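Local coordinates for 3-dehydroquinate dehydratase (Clostridium difficile, PDB 4H3D), which catalyses the cis-dehydration of 3-dehydroquinate to 3-dehydroshikimate through a Schiff-base intermediate, the third step of chorismate biosynthesis, at residues 49-54 against 67-72; 83-88 against 94-99. All coordinates share one frame; numbering follows the deposited sequence. Where two conformers were deposited one is given.

Contact 1: 49-54 against 67-72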
ATOM      1  N   ILE B  49       8.452   0.423  21.115  1.00 20.21           N
ATOM      2  CA  ILE B  49       7.274   0.734  21.889  1.00 21.23           C
ATOM      3  C   ILE B  49       7.318   2.233  22.218  1.00 21.27           C
ATOM      4  O   ILE B  49       8.360   2.747  22.596  1.00 20.87           O
ATOM      5  CB  ILE B  49       7.209  -0.080  23.185  1.00 23.02           C
ATOM      6  CG1 ILE B  49       6.937  -1.552  22.858  1.00 24.83           C
ATOM      7  CG2 ILE B  49       6.118   0.466  24.097  1.00 21.09           C
ATOM      8  CD1 ILE B  49       6.967  -2.504  24.078  1.00 26.03           C
ATOM      9  N   GLU B  50       6.195   2.920  22.010  1.00 19.79           N
ATOM     10  CA  GLU B  50       6.078   4.339  22.320  1.00 19.02           C
ATOM     11  C   GLU B  50       5.188   4.504  23.526  1.00 19.77           C
ATOM     12  O   GLU B  50       4.093   3.973  23.555  1.00 23.41           O
ATOM     13  CB  GLU B  50       5.450   5.112  21.141  1.00 18.91           C
ATOM     14  CG  GLU B  50       5.125   6.593  21.462  1.00 19.79           C
ATOM     15  CD  GLU B  50       4.446   7.335  20.293  1.00 25.33           C
ATOM     16  OE1 GLU B  50       3.482   6.789  19.712  1.00 28.35           O
ATOM     17  OE2 GLU B  50       4.883   8.461  19.969  1.00 26.50           O
ATOM     18  N   TRP B  51       5.656   5.218  24.538  1.00 20.37           N
ATOM     19  CA  TRP B  51       4.796   5.546  25.661  1.00 19.70           C
ATOM     20  C   TRP B  51       4.256   6.948  25.449  1.00 20.11           C
ATOM     21  O   TRP B  51       5.013   7.937  25.488  1.00 19.87           O
ATOM     22  CB  TRP B  51       5.520   5.423  27.005  1.00 19.65           C
ATOM     23  CG  TRP B  51       4.645   5.749  28.176  1.00 19.27           C
ATOM     24  CD1 TRP B  51       3.280   5.646  28.233  1.00 21.84           C
ATOM     25  CD2 TRP B  51       5.066   6.151  29.499  1.00 24.27           C
ATOM     26  NE1 TRP B  51       2.826   6.010  29.486  1.00 23.08           N
ATOM     27  CE2 TRP B  51       3.900   6.304  30.283  1.00 22.78           C
ATOM     28  CE3 TRP B  51       6.304   6.398  30.087  1.00 22.20           C
ATOM     29  CZ2 TRP B  51       3.941   6.705  31.609  1.00 24.67           C
ATOM     30  CZ3 TRP B  51       6.336   6.795  31.413  1.00 21.96           C
ATOM     31  CH2 TRP B  51       5.163   6.950  32.153  1.00 23.75           C
ATOM     32  N   ARG B  52       2.941   7.024  25.181  1.00 20.73           N
ATOM     33  CA  ARG B  52       2.231   8.285  25.012  1.00 20.35           C
ATOM     34  C   ARG B  52       1.834   8.716  26.393  1.00 21.24           C
ATOM     35  O   ARG B  52       0.720   8.469  26.834  1.00 20.29           O
ATOM     36  CB  ARG B  52       0.984   8.120  24.129  1.00 21.89           C
ATOM     37  CG  ARG B  52       1.261   8.151  22.623  1.00 21.39           C
ATOM     38  CD  ARG B  52       1.551   9.552  22.167  1.00 22.64           C
ATOM     39  NE  ARG B  52       0.437  10.448  22.515  1.00 26.02           N
ATOM     40  CZ  ARG B  52      -0.634  10.653  21.749  1.00 28.26           C
ATOM     41  NH1 ARG B  52      -0.743  10.038  20.573  1.00 24.97           N
ATOM     42  NH2 ARG B  52      -1.599  11.482  22.156  1.00 25.39           N
ATOM     43  N   VAL B  53       2.773   9.387  27.056  1.00 21.65           N
ATOM     44  CA  VAL B  53       2.645   9.783  28.451  1.00 20.87           C
ATOM     45  C   VAL B  53       1.580  10.864  28.690  1.00 22.78           C
ATOM     46  O   VAL B  53       1.097  11.017  29.808  1.00 22.32           O
ATOM     47  CB  VAL B  53       4.023  10.222  28.996  1.00 21.89           C
ATOM     48  CG1 VAL B  53       4.418  11.580  28.431  1.00 19.94           C
ATOM     49  CG2 VAL B  53       4.037  10.242  30.529  1.00 21.42           C
ATOM     50  N   ASP B  54       1.204  11.606  27.652  1.00 21.97           N
ATOM     51  CA  ASP B  54       0.123  12.613  27.808  1.00 22.81           C
ATOM     52  C   ASP B  54      -1.222  11.970  28.204  1.00 22.37           C
ATOM     53  O   ASP B  54      -2.093  12.663  28.688  1.00 24.44           O
ATOM     54  CB  ASP B  54      -0.046  13.476  26.563  1.00 24.05           C
ATOM     55  CG  ASP B  54      -0.243  12.662  25.315  1.00 25.22           C
ATOM     56  OD1 ASP B  54       0.733  11.997  24.867  1.00 24.07           O
ATOM     57  OD2 ASP B  54      -1.354  12.713  24.760  1.00 26.67           O
ATOM     58  N   GLU B  67       8.170   6.320  38.248  0.50 25.47           N
ATOM     59  CA  GLU B  67       7.750   5.036  38.818  0.50 27.18           C
ATOM     60  C   GLU B  67       7.232   4.094  37.731  0.50 26.63           C
ATOM     61  O   GLU B  67       7.604   2.919  37.687  0.50 26.25           O
ATOM     62  CB  GLU B  67       6.662   5.241  39.892  0.50 28.52           C
ATOM     63  CG  GLU B  67       7.123   5.957  41.150  0.50 30.78           C
ATOM     64  CD  GLU B  67       6.001   6.129  42.180  0.50 31.42           C
ATOM     65  OE1 GLU B  67       5.016   5.364  42.131  0.50 34.39           O
ATOM     66  OE2 GLU B  67       6.119   7.007  43.048  0.50 26.46           O
ATOM     67  N   VAL B  68       6.377   4.614  36.852  1.00 25.50           N
ATOM     68  CA  VAL B  68       5.825   3.814  35.752  1.00 25.75           C
ATOM     69  C   VAL B  68       6.944   3.408  34.798  1.00 25.57           C
ATOM     70  O   VAL B  68       7.048   2.248  34.391  1.00 25.69           O
ATOM     71  CB  VAL B  68       4.725   4.573  34.983  1.00 25.57           C
ATOM     72  CG1 VAL B  68       4.270   3.767  33.770  1.00 27.72           C
ATOM     73  CG2 VAL B  68       3.562   4.868  35.897  1.00 25.60           C
ATOM     74  N   LEU B  69       7.802   4.356  34.478  1.00 24.01           N
ATOM     75  CA  LEU B  69       8.920   4.098  33.577  1.00 24.50           C
ATOM     76  C   LEU B  69       9.802   2.941  34.080  1.00 27.62           C
ATOM     77  O   LEU B  69      10.206   2.086  33.276  1.00 24.86           O
ATOM     78  CB  LEU B  69       9.747   5.354  33.420  1.00 23.85           C
ATOM     79  CG  LEU B  69      10.881   5.319  32.414  1.00 26.51           C
ATOM     80  CD1 LEU B  69      10.348   4.942  31.034  1.00 28.73           C
ATOM     81  CD2 LEU B  69      11.598   6.678  32.401  1.00 25.71           C
ATOM     82  N   TYR B  70      10.085   2.924  35.399  1.00 29.57           N
ATOM     83  CA  TYR B  70      10.889   1.846  36.023  1.00 33.11           C
ATOM     84  C   TYR B  70      10.267   0.502  35.763  1.00 30.85           C
ATOM     85  O   TYR B  70      10.937  -0.426  35.320  1.00 30.37           O
ATOM     86  CB  TYR B  70      10.956   1.922  37.570  1.00 35.68           C
ATOM     87  CG  TYR B  70      11.355   3.201  38.244  1.00 42.01           C
ATOM     88  CD1 TYR B  70      12.143   4.159  37.608  1.00 47.13           C
ATOM     89  CD2 TYR B  70      11.031   3.392  39.614  1.00 49.71           C
ATOM     90  CE1 TYR B  70      12.522   5.329  38.289  1.00 50.27           C
ATOM     91  CE2 TYR B  70      11.409   4.522  40.292  1.00 51.04           C
ATOM     92  CZ  TYR B  70      12.152   5.494  39.641  1.00 51.34           C
ATOM     93  OH  TYR B  70      12.518   6.614  40.341  1.00 45.66           O
ATOM     94  N   GLU B  71       8.987   0.385  36.107  1.00 30.07           N
ATOM     95  CA  GLU B  71       8.268  -0.863  35.930  1.00 34.26           C
ATOM     96  C   GLU B  71       8.170  -1.268  34.472  1.00 33.47           C
ATOM     97  O   GLU B  71       8.439  -2.401  34.121  1.00 33.30           O
ATOM     98  CB  GLU B  71       6.874  -0.783  36.530  1.00 35.53           C
ATOM     99  CG  GLU B  71       6.880  -0.718  38.026  1.00 46.44           C
ATOM    100  CD  GLU B  71       5.544  -1.091  38.640  1.00 55.93           C
ATOM    101  OE1 GLU B  71       4.787  -1.859  37.993  1.00 60.55           O
ATOM    102  OE2 GLU B  71       5.268  -0.640  39.775  1.00 58.31           O
ATOM    103  N   LEU B  72       7.779  -0.320  33.635  1.00 33.50           N
ATOM    104  CA  LEU B  72       7.651  -0.557  32.222  1.00 33.47           C
ATOM    105  C   LEU B  72       8.968  -1.111  31.662  1.00 34.73           C
ATOM    106  O   LEU B  72       8.980  -2.121  30.954  1.00 33.29           O
ATOM    107  CB  LEU B  72       7.270   0.757  31.533  1.00 33.04           C
ATOM    108  CG  LEU B  72       7.025   0.780  30.029  1.00 35.32           C
ATOM    109  CD1 LEU B  72       5.956  -0.215  29.629  1.00 34.06           C
ATOM    110  CD2 LEU B  72       6.614   2.213  29.620  1.00 34.09           C
TER

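Contact 2: 83-88 against 94-99. With SHL (5-hydroxy-6-methyl-4-oxo-4H-pyran-2-carboxylic acid), chain I.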
ATOM      1  N   PHE B  83       9.683   7.889  24.220  1.00 18.05           N
ATOM      2  CA  PHE B  83       8.905   8.664  25.194  1.00 17.92           C
ATOM      3  C   PHE B  83       8.326   9.854  24.459  1.00 17.17           C
ATOM      4  O   PHE B  83       9.067  10.625  23.868  1.00 19.27           O
ATOM      5  CB  PHE B  83       9.811   9.134  26.322  1.00 18.25           C
ATOM      6  CG  PHE B  83       9.100   9.882  27.402  1.00 19.28           C
ATOM      7  CD1 PHE B  83       8.366   9.213  28.341  1.00 19.84           C
ATOM      8  CD2 PHE B  83       9.193  11.261  27.492  1.00 21.93           C
ATOM      9  CE1 PHE B  83       7.702   9.902  29.371  1.00 20.67           C
ATOM     10  CE2 PHE B  83       8.542  11.952  28.523  1.00 23.54           C
ATOM     11  CZ  PHE B  83       7.802  11.258  29.459  1.00 18.77           C
ATOM     12  N   THR B  84       6.998   9.986  24.477  1.00 17.61           N
ATOM     13  CA  THR B  84       6.309  11.058  23.757  1.00 17.64           C
ATOM     14  C   THR B  84       5.211  11.730  24.581  1.00 16.87           C
ATOM     15  O   THR B  84       4.227  11.094  24.940  1.00 19.20           O
ATOM     16  CB  THR B  84       5.601  10.532  22.449  1.00 17.15           C
ATOM     17  OG1 THR B  84       6.567   9.923  21.567  1.00 20.90           O
ATOM     18  CG2 THR B  84       4.891  11.706  21.693  1.00 17.61           C
ATOM     19  N   PHE B  85       5.380  13.020  24.876  1.00 17.93           N
ATOM     20  CA  PHE B  85       4.276  13.813  25.430  1.00 18.41           C
ATOM     21  C   PHE B  85       3.756  14.615  24.240  1.00 19.32           C
ATOM     22  O   PHE B  85       4.428  15.537  23.768  1.00 18.47           O
ATOM     23  CB  PHE B  85       4.687  14.779  26.555  1.00 19.84           C
ATOM     24  CG  PHE B  85       3.500  15.537  27.149  1.00 18.68           C
ATOM     25  CD1 PHE B  85       2.939  16.611  26.487  1.00 18.58           C
ATOM     26  CD2 PHE B  85       2.924  15.120  28.331  1.00 24.57           C
ATOM     27  CE1 PHE B  85       1.825  17.266  27.015  1.00 20.14           C
ATOM     28  CE2 PHE B  85       1.834  15.769  28.854  1.00 22.74           C
ATOM     29  CZ  PHE B  85       1.287  16.836  28.198  1.00 24.14           C
ATOM     30  N   ARG B  86       2.599  14.206  23.712  1.00 19.45           N
ATOM     31  CA  ARG B  86       1.960  14.869  22.578  1.00 19.85           C
ATOM     32  C   ARG B  86       1.116  16.013  23.118  1.00 22.13           C
ATOM     33  O   ARG B  86       0.225  15.799  23.932  1.00 20.83           O
ATOM     34  CB  ARG B  86       1.089  13.849  21.819  1.00 19.44           C
ATOM     35  CG  ARG B  86       0.424  14.378  20.566  1.00 19.90           C
ATOM     36  CD  ARG B  86       1.427  14.902  19.503  1.00 18.66           C
ATOM     37  NE  ARG B  86       2.266  13.849  18.928  1.00 21.99           N
ATOM     38  CZ  ARG B  86       3.598  13.802  18.974  1.00 23.02           C
ATOM     39  NH1 ARG B  86       4.302  14.781  19.547  1.00 24.20           N
ATOM     40  NH2 ARG B  86       4.234  12.789  18.395  1.00 19.70           N
ATOM     41  N   SER B  87       1.414  17.237  22.699  1.00 23.03           N
ATOM     42  CA  SER B  87       0.691  18.390  23.218  1.00 26.37           C
ATOM     43  C   SER B  87      -0.710  18.499  22.608  1.00 26.98           C
ATOM     44  O   SER B  87      -1.001  17.949  21.530  1.00 22.70           O
ATOM     45  CB  SER B  87       1.489  19.689  22.983  1.00 26.84           C
ATOM     46  OG  SER B  87       1.336  20.136  21.651  1.00 35.84           O
ATOM     47  N   VAL B  88      -1.575  19.203  23.321  1.00 29.58           N
ATOM     48  CA  VAL B  88      -2.960  19.401  22.909  1.00 30.11           C
ATOM     49  C   VAL B  88      -3.071  19.974  21.508  1.00 31.50           C
ATOM     50  O   VAL B  88      -3.903  19.531  20.723  1.00 31.60           O
ATOM     51  CB  VAL B  88      -3.710  20.313  23.909  1.00 31.11           C
ATOM     52  CG1 VAL B  88      -5.083  20.728  23.357  1.00 32.50           C
ATOM     53  CG2 VAL B  88      -3.847  19.613  25.272  1.00 29.12           C
ATOM     54  N   LYS B  94      -3.572  16.350  27.335  1.00 33.83           N
ATOM     55  CA  LYS B  94      -3.371  17.091  28.565  1.00 33.71           C
ATOM     56  C   LYS B  94      -2.626  18.410  28.385  1.00 33.09           C
ATOM     57  O   LYS B  94      -1.545  18.452  27.795  1.00 30.51           O
ATOM     58  CB  LYS B  94      -2.567  16.175  29.498  1.00 33.72           C
ATOM     59  CG  LYS B  94      -2.160  16.753  30.812  1.00 35.38           C
ATOM     60  CD  LYS B  94      -3.336  16.983  31.743  1.00 35.23           C
ATOM     61  CE  LYS B  94      -2.790  17.408  33.092  1.00 37.40           C
ATOM     62  NZ  LYS B  94      -3.843  17.598  34.102  1.00 38.05           N
ATOM     63  N   LEU B  95      -3.211  19.489  28.900  1.00 34.30           N
ATOM     64  CA  LEU B  95      -2.553  20.790  28.877  1.00 34.65           C
ATOM     65  C   LEU B  95      -1.478  20.839  29.966  1.00 33.79           C
ATOM     66  O   LEU B  95      -1.746  20.492  31.121  1.00 32.08           O
ATOM     67  CB  LEU B  95      -3.552  21.924  29.142  1.00 38.07           C
ATOM     68  CG  LEU B  95      -4.640  22.204  28.103  1.00 42.79           C
ATOM     69  CD1 LEU B  95      -5.656  23.202  28.663  1.00 48.34           C
ATOM     70  CD2 LEU B  95      -4.025  22.720  26.787  1.00 42.72           C
ATOM     71  N   ILE B  96      -0.263  21.235  29.585  1.00 31.08           N
ATOM     72  CA  ILE B  96       0.825  21.478  30.544  1.00 31.22           C
ATOM     73  C   ILE B  96       1.606  22.706  30.101  1.00 31.50           C
ATOM     74  O   ILE B  96       1.493  23.154  28.943  1.00 32.85           O
ATOM     75  CB  ILE B  96       1.810  20.280  30.707  1.00 29.12           C
ATOM     76  CG1 ILE B  96       2.543  20.003  29.395  1.00 29.93           C
ATOM     77  CG2 ILE B  96       1.075  19.065  31.248  1.00 29.46           C
ATOM     78  CD1 ILE B  96       3.640  18.917  29.496  1.00 29.16           C
ATOM     79  N   SER B  97       2.419  23.244  30.998  1.00 29.76           N
ATOM     80  CA  SER B  97       3.182  24.411  30.668  1.00 30.27           C
ATOM     81  C   SER B  97       4.378  24.069  29.800  1.00 29.94           C
ATOM     82  O   SER B  97       4.809  22.913  29.705  1.00 26.99           O
ATOM     83  CB  SER B  97       3.670  25.136  31.936  1.00 33.29           C
ATOM     84  OG  SER B  97       4.707  24.407  32.581  1.00 27.79           O
ATOM     85  N   ARG B  98       4.898  25.104  29.166  0.50 30.73           N
ATOM     86  CA  ARG B  98       6.076  25.040  28.332  0.50 31.39           C
ATOM     87  C   ARG B  98       7.281  24.621  29.183  0.50 30.18           C
ATOM     88  O   ARG B  98       8.088  23.776  28.781  0.50 27.49           O
ATOM     89  CB  ARG B  98       6.267  26.437  27.739  0.50 34.35           C
ATOM     90  CG  ARG B  98       7.521  26.706  26.987  0.50 36.75           C
ATOM     91  CD  ARG B  98       7.284  27.964  26.163  0.50 40.05           C
ATOM     92  NE  ARG B  98       6.137  27.726  25.296  0.50 37.89           N
ATOM     93  CZ  ARG B  98       6.235  27.218  24.074  0.50 29.79           C
ATOM     94  NH1 ARG B  98       7.428  26.952  23.583  0.50 22.96           N
ATOM     95  NH2 ARG B  98       5.146  26.994  23.344  0.50 21.94           N
ATOM     96  N   ASP B  99       7.379  25.208  30.369  1.00 29.83           N
ATOM     97  CA  ASP B  99       8.450  24.888  31.299  1.00 30.51           C
ATOM     98  C   ASP B  99       8.368  23.432  31.749  1.00 26.88           C
ATOM     99  O   ASP B  99       9.397  22.765  31.844  1.00 25.92           O
ATOM    100  CB  ASP B  99       8.429  25.824  32.512  1.00 32.75           C
ATOM    101  CG  ASP B  99       8.952  27.219  32.186  1.00 38.13           C
ATOM    102  OD1 ASP B  99       9.664  27.387  31.170  1.00 40.59           O
ATOM    103  OD2 ASP B  99       8.658  28.142  32.950  1.00 40.13           O
TER
HETATM  104  OAD SHL I 302      -0.088   6.499  13.790  1.00 37.96           O
HETATM  105  CAH SHL I 302      -0.619   7.638  13.816  1.00 43.51           C
HETATM  106  OAA SHL I 302      -1.817   7.803  13.472  1.00 41.03           O
HETATM  107  CAK SHL I 302       0.181   8.763  14.258  1.00 39.73           C
HETATM  108  OAG SHL I 302       1.545   8.520  14.632  1.00 36.68           O
HETATM  109  CAF SHL I 302       2.277   9.556  15.247  1.00 38.55           C
HETATM  110  CAL SHL I 302       3.517   9.280  15.721  1.00 38.12           C
HETATM  111  CAJ SHL I 302       1.653  10.741  15.419  1.00 40.48           C
HETATM  112  OAC SHL I 302       2.301  11.737  16.019  1.00 37.58           O
HETATM  113  CAI SHL I 302       0.374  10.945  14.984  1.00 39.11           C
HETATM  114  CAE SHL I 302      -0.351   9.978  14.408  1.00 38.84           C
HETATM  115  OAB SHL I 302      -0.191  12.133  15.132  1.00 38.37           O
HETATM  116  O   HOH W   1      -1.368  16.733  25.620  1.00 30.52           O
HETATM  117  O   HOH W   2      -0.317  20.114  25.944  1.00 26.92           O

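Contact 1: 49-54 against 67-72
Trp51 carries a buried, apolar strand-to-helix contact in the wall of a TIM barrel, reaching from strand 48-52 to Val68, Leu69 and Leu72 of helix 62-76. The short axes run nearly antiparallel, at 161°, and approach to 11.9 Å, a gap bridged by the indole. With CG anti to the backbone N (chi1 180°), the ring extends outward from the strand, and its six-membered part does the touching. Trp51 CZ2 lies 3.7 Å from Val68 CG1, the two side chains crossing at about a right angle, while CH2 of the same indole also meets Val68 CB. Leu69 adds its CB, 4.2 Å from Trp51 CZ3. Leu72 CD2 approaches obliquely near the rim, 4.2 Å from Trp51 CE3, and Val53 CG2 packs near the rim on the other side of the ring plane. Where the strand ends, Arg52 grips Asp54 side-on, NE to OD1 at 2.8 Å and NH2 to OD2 at 2.9 Å, both carboxylate oxygens using syn lone pairs and lying in the guanidinium plane. Glu50, Trp51 and Arg52 belong to the 3-dehydroquinate site, although the indole itself points away from it, toward helix 62-76. Strand 48-52 pairs with strands 21-26 and 81-84, and helix 31-41 flanks the contact, its Ile34 touching both Trp51 and Val68.

Contact 2: 83-88 against 94-99
The backbones of 83-88 and 94-99 come nearest at Val88 and Lys94, whose CA atoms are 6.1 Å apart; no direct hydrogen bond joins them, but a water bridges the two, accepting from Val88 N at 3.0 Å and donating to Lys94 O. A second water accepts from Lys94 N. Among the side chains, Phe85 and Ile96 approach from opposite directions. Ile96 CD1 forms a CH-pi contact over one face of the Phe85 ring, 3.5 Å from its centroid and 17° off the ring normal. Ile96 CG1 takes the crowded position between backbone N and carbonyl carbon (chi1 64°), from which CD1 reaches the ring. At the ring edge, Phe85 CZ lies 3.3 Å from Lys94 O. Nearer the surface, Val88 CG2 presses tightly on Leu95 CD2 at 3.5 Å. The Lys94 side chain turns away to a salt bridge with Glu60. Arg86 points in the other direction, its chain bent at chi2 and chi3, and NH2 donates a bent hydrogen bond (3.2 Å, 141°) to OAC of the bound pyranone acid. Salt bridges to Asp118 and Glu120 hold this guanidinium and probably help to position it, and Thr84 CG2 packs on one of its faces. Ser97 N-caps helix 98-110 through its OG. The whole is a beta-alpha loop of a TIM barrel, lying at the C-terminal end of strand 81-84, where such barrels place their active sites; here it supplies Arg86 to the substrate pocket.

Overall arrangement
The contacts follow in series along the chain, with contact 1 complete before contact 2 begins, and their centres are 15 Å apart. Both are built on neighbouring parallel strands of the barrel, 48-52 and 81-84, with helix 62-76 leading from one to the other. The strands join directly: Thr84 N lies 3.0 Å from Trp51 O, and Glu50 OE2 is 2.7 Å from Thr84 OG1, both probable hydrogen bonds. Val53 CG1 packs against Phe83 CZ, and Asp54 accepts a hydrogen bond from Arg86 N. Contact 1 packs a strand against its outer helix, contact 2 spans the loop after the next strand, and both strands end beside the 3-dehydroquinate site, to which Glu50, Arg52 and Arg86 belong.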